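Local coordinates for protein alpha-fucosidase GH29 (Fusarium graminearum, PDB 4PSR) that probably hydrolyses the alpha-1,6-linked fucose on the reducing-end N-acetylglucosamine of glycoprotein glycans, as a retaining GH29 alpha-L-fucosidase, at residues W423-N437 with Q466-P479. Residues are numbered along the deposited sequence; the frame is centred on the assembly and turned at random. Where two conformers were deposited one is given.
Sequences WPEDNLVSVKNLGSN and QSKDALDITLPSQP
Trp423 is sandwiched between Leu475 and Gln478. Leu475 CD1 rests over one face of its six-membered ring, 3.8 Å from the centroid, in a CH-pi contact; on the opposite face the extended Gln478 chain slides past, its amide only 3° from parallel to the indole. With CG anti to the backbone N (chi1 -177°), Gln478 lays CG over the ring centre and still sends NE2 to Tyr485. Leucine suits the inner face because its CD1 also fits against Pro424 CG, 3.5 Å away.

From here strands 428-431 and 471-474 run antiparallel. Val429 and Val431 pair with Ile473 and Leu471 through backbone bonds, and these branched aliphatic side chains share one face of the sheet, where Val431 meets strand 405-409 and Leu471 and Ile473 meet strand 485-491 of the beta domain that follows the barrel. Just past the 3-10 segment 432-433, Leu434 lies alongside Leu471, and Gly435, with no side chain, brings its CA to 3.5 Å from Ala470 C.

The other face is more polar and partly exposed. There Ser430 OG donates to Asp472 OD1 at 2.5 Å, reaching the anti side of the carboxylate. At the solvent end, Asn437 N bonds Lys468 O (2.9 Å).

The chemistry implies a two-sided antiparallel layer: aliphatic residues seal it onto the domain's larger sheet, while the hydroxyls and carboxylate of Ser430, Thr474 and Asp472, beside Leu428, suit the more exposed face.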
ATOM      1  N   TRP A 423      24.636  -8.539   3.907  1.00 15.67           N
ATOM      2  CA  TRP A 423      25.604  -9.592   3.620  1.00 17.08           C
ATOM      3  C   TRP A 423      26.144 -10.199   4.909  1.00 15.35           C
ATOM      4  O   TRP A 423      26.742  -9.493   5.717  1.00 19.16           O
ATOM      5  CB  TRP A 423      26.778  -9.084   2.778  1.00 15.74           C
ATOM      6  CG  TRP A 423      27.621 -10.246   2.343  1.00 17.55           C
ATOM      7  CD1 TRP A 423      28.818 -10.646   2.891  1.00 23.64           C
ATOM      8  CD2 TRP A 423      27.310 -11.203   1.324  1.00 14.65           C
ATOM      9  NE1 TRP A 423      29.260 -11.774   2.258  1.00 21.08           N
ATOM     10  CE2 TRP A 423      28.364 -12.140   1.289  1.00 17.24           C
ATOM     11  CE3 TRP A 423      26.252 -11.352   0.423  1.00 15.42           C
ATOM     12  CZ2 TRP A 423      28.380 -13.207   0.390  1.00 20.15           C
ATOM     13  CZ3 TRP A 423      26.262 -12.400  -0.458  1.00 15.94           C
ATOM     14  CH2 TRP A 423      27.332 -13.321  -0.478  1.00 18.20           C
ATOM     15  N   PRO A 424      25.935 -11.511   5.116  1.00 15.14           N
ATOM     16  CA  PRO A 424      26.414 -12.147   6.349  1.00 18.26           C
ATOM     17  C   PRO A 424      27.952 -12.201   6.431  1.00 20.22           C
ATOM     18  O   PRO A 424      28.605 -12.773   5.547  1.00 21.36           O
ATOM     19  CB  PRO A 424      25.870 -13.570   6.250  1.00 22.42           C
ATOM     20  CG  PRO A 424      24.933 -13.603   5.144  1.00 32.52           C
ATOM     21  CD  PRO A 424      25.166 -12.435   4.269  1.00 18.67           C
ATOM     22  N   GLU A 425      28.537 -11.641   7.478  1.00 24.20           N
ATOM     23  CA  GLU A 425      29.992 -11.651   7.531  1.00 36.41           C
ATOM     24  C   GLU A 425      30.506 -13.064   7.802  1.00 35.47           C
ATOM     25  O   GLU A 425      31.636 -13.383   7.442  1.00 29.84           O
ATOM     26  CB  GLU A 425      30.545 -10.639   8.529  1.00 38.98           C
ATOM     27  CG  GLU A 425      31.718  -9.842   7.945  1.00 68.39           C
ATOM     28  CD  GLU A 425      31.269  -8.759   6.977  1.00 79.15           C
ATOM     29  OE1 GLU A 425      30.650  -7.770   7.430  1.00 74.61           O
ATOM     30  OE2 GLU A 425      31.535  -8.896   5.763  1.00 81.48           O
ATOM     31  N   ASP A 426      29.662 -13.913   8.391  1.00 27.87           N
ATOM     32  CA  ASP A 426      30.009 -15.323   8.602  1.00 31.03           C
ATOM     33  C   ASP A 426      29.718 -16.213   7.375  1.00 28.98           C
ATOM     34  O   ASP A 426      29.844 -17.439   7.441  1.00 27.64           O
ATOM     35  CB  ASP A 426      29.291 -15.871   9.847  1.00 25.67           C
ATOM     36  CG  ASP A 426      27.777 -15.889   9.705  1.00 33.19           C
ATOM     37  OD1 ASP A 426      27.264 -15.412   8.679  1.00 29.45           O
ATOM     38  OD2 ASP A 426      27.092 -16.371  10.633  1.00 27.63           O
ATOM     39  N   ASN A 427      29.324 -15.582   6.267  1.00 20.69           N
ATOM     40  CA  ASN A 427      28.993 -16.268   5.029  1.00 19.05           C
ATOM     41  C   ASN A 427      27.939 -17.349   5.165  1.00 23.27           C
ATOM     42  O   ASN A 427      27.912 -18.299   4.381  1.00 28.24           O
ATOM     43  CB  ASN A 427      30.261 -16.805   4.369  1.00 26.71           C
ATOM     44  CG  ASN A 427      30.700 -15.926   3.245  1.00 31.92           C
ATOM     45  OD1 ASN A 427      31.259 -14.845   3.461  1.00 48.24           O
ATOM     46  ND2 ASN A 427      30.403 -16.343   2.035  1.00 39.17           N
ATOM     47  N   LEU A 428      27.046 -17.174   6.137  1.00 22.04           N
ATOM     48  CA  LEU A 428      26.027 -18.169   6.434  1.00 25.52           C
ATOM     49  C   LEU A 428      24.646 -17.515   6.446  1.00 20.31           C
ATOM     50  O   LEU A 428      24.472 -16.468   7.075  1.00 20.90           O
ATOM     51  CB  LEU A 428      26.311 -18.808   7.805  1.00 23.61           C
ATOM     52  CG  LEU A 428      25.436 -19.968   8.277  1.00 39.36           C
ATOM     53  CD1 LEU A 428      25.493 -21.109   7.291  1.00 43.44           C
ATOM     54  CD2 LEU A 428      25.884 -20.446   9.650  1.00 38.94           C
ATOM     55  N   VAL A 429      23.689 -18.138   5.743  1.00 17.28           N
ATOM     56  CA  VAL A 429      22.268 -17.829   5.881  1.00 15.70           C
ATOM     57  C   VAL A 429      21.595 -19.073   6.461  1.00 17.59           C
ATOM     58  O   VAL A 429      21.660 -20.144   5.859  1.00 19.47           O
ATOM     59  CB  VAL A 429      21.637 -17.458   4.531  1.00 17.49           C
ATOM     60  CG1 VAL A 429      20.156 -17.173   4.720  1.00 16.45           C
ATOM     61  CG2 VAL A 429      22.318 -16.240   3.901  1.00 17.47           C
ATOM     62  N   SER A 430      20.969 -18.941   7.632  1.00 18.79           N
ATOM     63  CA  SER A 430      20.269 -20.053   8.277  1.00 17.31           C
ATOM     64  C   SER A 430      18.766 -19.823   8.213  1.00 19.64           C
ATOM     65  O   SER A 430      18.260 -18.860   8.798  1.00 19.78           O
ATOM     66  CB  SER A 430      20.707 -20.216   9.729  1.00 19.72           C
ATOM     67  OG  SER A 430      22.080 -20.588   9.764  1.00 21.26           O
ATOM     68  N   VAL A 431      18.069 -20.691   7.484  1.00 16.20           N
ATOM     69  CA  VAL A 431      16.623 -20.584   7.290  1.00 16.01           C
ATOM     70  C   VAL A 431      15.930 -21.504   8.283  1.00 15.25           C
ATOM     71  O   VAL A 431      15.831 -22.717   8.055  1.00 16.73           O
ATOM     72  CB  VAL A 431      16.224 -20.924   5.830  1.00 15.55           C
ATOM     73  CG1 VAL A 431      14.752 -20.641   5.595  1.00 14.27           C
ATOM     74  CG2 VAL A 431      17.108 -20.153   4.833  1.00 18.76           C
ATOM     75  N   LYS A 432      15.435 -20.947   9.383  1.00 14.38           N
ATOM     76  CA  LYS A 432      14.848 -21.773  10.428  1.00 14.73           C
ATOM     77  C   LYS A 432      13.672 -22.605   9.951  1.00 18.33           C
ATOM     78  O   LYS A 432      13.476 -23.743  10.393  1.00 18.59           O
ATOM     79  CB  LYS A 432      14.424 -20.925  11.614  1.00 18.48           C
ATOM     80  CG  LYS A 432      15.595 -20.267  12.319  1.00 19.64           C
ATOM     81  CD  LYS A 432      15.108 -19.406  13.500  1.00 22.63           C
ATOM     82  CE  LYS A 432      16.255 -18.966  14.401  1.00 66.38           C
ATOM     83  NZ  LYS A 432      16.915 -20.125  15.070  1.00 67.41           N
ATOM     84  N   ASN A 433      12.853 -22.034   9.070  1.00 17.17           N
ATOM     85  CA  ASN A 433      11.662 -22.723   8.626  1.00 16.66           C
ATOM     86  C   ASN A 433      11.888 -23.821   7.604  1.00 15.04           C
ATOM     87  O   ASN A 433      10.932 -24.415   7.130  1.00 18.82           O
ATOM     88  CB  ASN A 433      10.585 -21.715   8.166  1.00 14.51           C
ATOM     89  CG  ASN A 433       9.942 -21.017   9.333  1.00 20.78           C
ATOM     90  OD1 ASN A 433       9.177 -21.617  10.080  1.00 21.31           O
ATOM     91  ND2 ASN A 433      10.291 -19.762   9.530  1.00 17.53           N
ATOM     92  N   LEU A 434      13.155 -24.104   7.291  1.00 16.28           N
ATOM     93  CA  LEU A 434      13.501 -25.253   6.461  1.00 17.44           C
ATOM     94  C   LEU A 434      14.439 -26.213   7.203  1.00 18.49           C
ATOM     95  O   LEU A 434      15.027 -27.099   6.570  1.00 19.00           O
ATOM     96  CB  LEU A 434      14.112 -24.798   5.134  1.00 17.38           C
ATOM     97  CG  LEU A 434      13.167 -24.023   4.186  1.00 17.61           C
ATOM     98  CD1 LEU A 434      13.966 -23.513   3.005  1.00 21.05           C
ATOM     99  CD2 LEU A 434      11.994 -24.883   3.733  1.00 21.20           C
ATOM    100  N   GLY A 435      14.560 -26.035   8.520  1.00 18.49           N
ATOM    101  CA  GLY A 435      15.338 -26.948   9.366  1.00 22.99           C
ATOM    102  C   GLY A 435      14.557 -28.222   9.671  1.00 20.06           C
ATOM    103  O   GLY A 435      13.415 -28.371   9.257  1.00 18.76           O
ATOM    104  N   SER A 436      15.179 -29.142  10.407  0.53 21.79           N
ATOM    105  CA  SER A 436      14.524 -30.403  10.717  0.53 21.34           C
ATOM    106  C   SER A 436      13.418 -30.213  11.741  0.53 22.74           C
ATOM    107  O   SER A 436      12.418 -30.937  11.723  0.53 24.59           O
ATOM    108  CB  SER A 436      15.536 -31.456  11.192  0.53 23.06           C
ATOM    109  OG  SER A 436      16.400 -31.825  10.135  0.53 26.24           O
ATOM    110  N   ASN A 437      13.572 -29.233  12.627  1.00 22.12           N
ATOM    111  CA  ASN A 437      12.533 -28.944  13.619  1.00 21.02           C
ATOM    112  C   ASN A 437      11.249 -28.535  12.910  1.00 19.36           C
ATOM    113  O   ASN A 437      10.146 -28.771  13.400  1.00 20.05           O
ATOM    114  CB  ASN A 437      12.938 -27.825  14.588  1.00 24.35           C
ATOM    115  CG  ASN A 437      13.942 -28.275  15.623  1.00 33.40           C
ATOM    116  OD1 ASN A 437      14.172 -29.469  15.801  1.00 25.37           O
ATOM    117  ND2 ASN A 437      14.535 -27.316  16.332  1.00 30.20           N
ATOM    118  N   GLN A 466      21.270 -29.342   6.755  1.00 22.76           N
ATOM    119  CA  GLN A 466      20.042 -29.130   7.511  1.00 23.02           C
ATOM    120  C   GLN A 466      20.234 -29.565   8.957  1.00 28.53           C
ATOM    121  O   GLN A 466      20.286 -30.757   9.251  1.00 28.85           O
ATOM    122  CB  GLN A 466      18.885 -29.917   6.881  1.00 21.44           C
ATOM    123  CG  GLN A 466      17.534 -29.602   7.480  1.00 19.22           C
ATOM    124  CD  GLN A 466      16.437 -30.521   7.003  1.00 33.76           C
ATOM    125  OE1 GLN A 466      16.635 -31.731   6.849  1.00 24.42           O
ATOM    126  NE2 GLN A 466      15.255 -29.951   6.781  1.00 24.77           N
ATOM    127  N   SER A 467      20.339 -28.597   9.859  1.00 20.66           N
ATOM    128  CA  SER A 467      20.350 -28.870  11.288  1.00 24.85           C
ATOM    129  C   SER A 467      18.924 -28.880  11.819  1.00 26.62           C
ATOM    130  O   SER A 467      17.981 -28.584  11.064  1.00 21.40           O
ATOM    131  CB  SER A 467      21.193 -27.811  12.018  1.00 24.04           C
ATOM    132  OG  SER A 467      20.629 -26.496  11.905  1.00 24.74           O
ATOM    133  N   LYS A 468      18.750 -29.235  13.092  1.00 21.85           N
ATOM    134  CA  LYS A 468      17.470 -29.079  13.770  1.00 24.16           C
ATOM    135  C   LYS A 468      16.961 -27.665  13.637  1.00 23.87           C
ATOM    136  O   LYS A 468      15.785 -27.447  13.350  1.00 23.58           O
ATOM    137  CB  LYS A 468      17.603 -29.406  15.252  1.00 21.56           C
ATOM    138  CG  LYS A 468      17.839 -30.856  15.528  1.00 23.27           C
ATOM    139  CD  LYS A 468      18.138 -31.070  17.001  1.00 29.62           C
ATOM    140  CE  LYS A 468      16.916 -30.845  17.870  1.00 26.99           C
ATOM    141  NZ  LYS A 468      17.239 -31.073  19.307  1.00 29.31           N
ATOM    142  N   ASP A 469      17.850 -26.706  13.846  0.51 25.06           N
ATOM    143  CA  ASP A 469      17.452 -25.309  13.922  0.51 20.87           C
ATOM    144  C   ASP A 469      17.156 -24.698  12.551  0.51 17.38           C
ATOM    145  O   ASP A 469      16.308 -23.811  12.455  0.51 19.62           O
ATOM    146  CB  ASP A 469      18.536 -24.484  14.618  0.51 23.28           C
ATOM    147  CG  ASP A 469      18.656 -24.787  16.110  0.51 27.61           C
ATOM    148  OD1 ASP A 469      17.696 -25.316  16.710  0.51 35.72           O
ATOM    149  OD2 ASP A 469      19.719 -24.474  16.686  0.51 38.25           O
ATOM    150  N   ALA A 470      17.827 -25.159  11.498  1.00 19.78           N
ATOM    151  CA  ALA A 470      17.751 -24.470  10.203  1.00 19.83           C
ATOM    152  C   ALA A 470      18.375 -25.181   9.023  1.00 19.79           C
ATOM    153  O   ALA A 470      19.275 -26.011   9.172  1.00 21.04           O
ATOM    154  CB  ALA A 470      18.434 -23.099  10.326  1.00 18.11           C
ATOM    155  N   LEU A 471      17.949 -24.798   7.828  1.00 18.02           N
ATOM    156  CA  LEU A 471      18.765 -25.031   6.645  1.00 17.31           C
ATOM    157  C   LEU A 471      19.896 -24.009   6.648  1.00 18.13           C
ATOM    158  O   LEU A 471      19.668 -22.801   6.496  1.00 17.16           O
ATOM    159  CB  LEU A 471      17.950 -24.921   5.353  1.00 17.04           C
ATOM    160  CG  LEU A 471      18.680 -24.879   4.011  1.00 19.56           C
ATOM    161  CD1 LEU A 471      19.583 -26.108   3.824  1.00 21.70           C
ATOM    162  CD2 LEU A 471      17.719 -24.774   2.820  1.00 20.33           C
ATOM    163  N   ASP A 472      21.120 -24.504   6.821  1.00 17.87           N
ATOM    164  CA  ASP A 472      22.300 -23.669   6.942  1.00 24.24           C
ATOM    165  C   ASP A 472      23.037 -23.610   5.613  1.00 23.82           C
ATOM    166  O   ASP A 472      23.652 -24.590   5.192  1.00 22.85           O
ATOM    167  CB  ASP A 472      23.202 -24.227   8.052  1.00 22.20           C
ATOM    168  CG  ASP A 472      22.533 -24.200   9.407  1.00 31.18           C
ATOM    169  OD1 ASP A 472      22.013 -23.130   9.792  1.00 26.29           O
ATOM    170  OD2 ASP A 472      22.508 -25.244  10.094  1.00 28.25           O
ATOM    171  N   ILE A 473      22.975 -22.454   4.958  1.00 18.00           N
ATOM    172  CA  ILE A 473      23.484 -22.251   3.612  1.00 21.39           C
ATOM    173  C   ILE A 473      24.791 -21.448   3.644  1.00 22.86           C
ATOM    174  O   ILE A 473      24.837 -20.335   4.166  1.00 19.42           O
ATOM    175  CB  ILE A 473      22.453 -21.482   2.760  1.00 18.61           C
ATOM    176  CG1 ILE A 473      21.120 -22.244   2.731  1.00 21.14           C
ATOM    177  CG2 ILE A 473      22.979 -21.244   1.360  1.00 19.58           C
ATOM    178  CD1 ILE A 473      19.945 -21.477   2.048  1.00 19.60           C
ATOM    179  N   THR A 474      25.846 -22.006   3.056  1.00 21.34           N
ATOM    180  CA  THR A 474      27.126 -21.307   2.928  1.00 18.72           C
ATOM    181  C   THR A 474      27.186 -20.539   1.621  1.00 22.11           C
ATOM    182  O   THR A 474      27.055 -21.107   0.541  1.00 20.74           O
ATOM    183  CB  THR A 474      28.282 -22.306   2.977  1.00 23.51           C
ATOM    184  OG1 THR A 474      28.276 -22.938   4.259  1.00 24.92           O
ATOM    185  CG2 THR A 474      29.617 -21.608   2.773  1.00 24.67           C
ATOM    186  N   LEU A 475      27.383 -19.231   1.710  1.00 21.86           N
ATOM    187  CA  LEU A 475      27.310 -18.392   0.523  1.00 24.85           C
ATOM    188  C   LEU A 475      28.568 -18.493  -0.336  1.00 23.87           C
ATOM    189  O   LEU A 475      29.661 -18.693   0.198  1.00 30.08           O
ATOM    190  CB  LEU A 475      27.085 -16.935   0.929  1.00 20.95           C
ATOM    191  CG  LEU A 475      25.744 -16.651   1.622  1.00 21.31           C
ATOM    192  CD1 LEU A 475      25.744 -15.227   2.148  1.00 20.16           C
ATOM    193  CD2 LEU A 475      24.591 -16.860   0.653  1.00 22.37           C
ATOM    194  N   PRO A 476      28.411 -18.319  -1.662  1.00 21.51           N
ATOM    195  CA  PRO A 476      29.567 -18.159  -2.555  1.00 22.42           C
ATOM    196  C   PRO A 476      30.146 -16.765  -2.396  1.00 26.18           C
ATOM    197  O   PRO A 476      29.755 -16.009  -1.488  1.00 23.38           O
ATOM    198  CB  PRO A 476      28.962 -18.361  -3.953  1.00 25.61           C
ATOM    199  CG  PRO A 476      27.531 -17.859  -3.812  1.00 24.99           C
ATOM    200  CD  PRO A 476      27.135 -18.259  -2.401  1.00 25.01           C
ATOM    201  N   SER A 477      31.082 -16.423  -3.269  1.00 29.32           N
ATOM    202  CA  SER A 477      31.709 -15.112  -3.243  1.00 25.92           C
ATOM    203  C   SER A 477      30.671 -14.002  -3.423  1.00 21.06           C
ATOM    204  O   SER A 477      29.788 -14.076  -4.286  1.00 23.39           O
ATOM    205  CB  SER A 477      32.795 -15.033  -4.324  1.00 43.32           C
ATOM    206  OG  SER A 477      33.256 -13.704  -4.503  1.00 59.00           O
ATOM    207  N   GLN A 478      30.799 -12.978  -2.599  1.00 19.78           N
ATOM    208  CA  GLN A 478      29.837 -11.879  -2.598  1.00 22.02           C
ATOM    209  C   GLN A 478      29.791 -11.246  -3.991  1.00 24.28           C
ATOM    210  O   GLN A 478      30.844 -10.960  -4.580  1.00 22.33           O
ATOM    211  CB  GLN A 478      30.211 -10.835  -1.533  1.00 18.95           C
ATOM    212  CG  GLN A 478      29.224  -9.668  -1.402  1.00 17.93           C
ATOM    213  CD  GLN A 478      29.586  -8.687  -0.321  1.00 21.64           C
ATOM    214  OE1 GLN A 478      30.600  -8.837   0.360  1.00 26.65           O
ATOM    215  NE2 GLN A 478      28.766  -7.664  -0.160  1.00 21.58           N
ATOM    216  N   PRO A 479      28.586 -11.058  -4.547  1.00 19.79           N
ATOM    217  CA  PRO A 479      28.429 -10.352  -5.813  1.00 17.65           C
ATOM    218  C   PRO A 479      28.571  -8.856  -5.600  1.00 17.89           C
ATOM    219  O   PRO A 479      28.900  -8.414  -4.496  1.00 18.23           O
ATOM    220  CB  PRO A 479      27.008 -10.728  -6.235  1.00 17.54           C
ATOM    221  CG  PRO A 479      26.285 -10.827  -4.950  1.00 18.81           C
ATOM    222  CD  PRO A 479      27.276 -11.416  -3.966  1.00 20.87           C
TER
HETATM  223  O   HOH W   1      13.814 -25.831  12.080  1.00 24.11           O
HETATM  224  O   HOH W   2      18.807 -32.027  10.874  1.00 32.97           O
HETATM  225  O   HOH W   3      14.761 -24.453  16.669  1.00 42.57           O
HETATM  226  O   HOH W   4      16.374 -27.198  18.675  1.00 43.63           O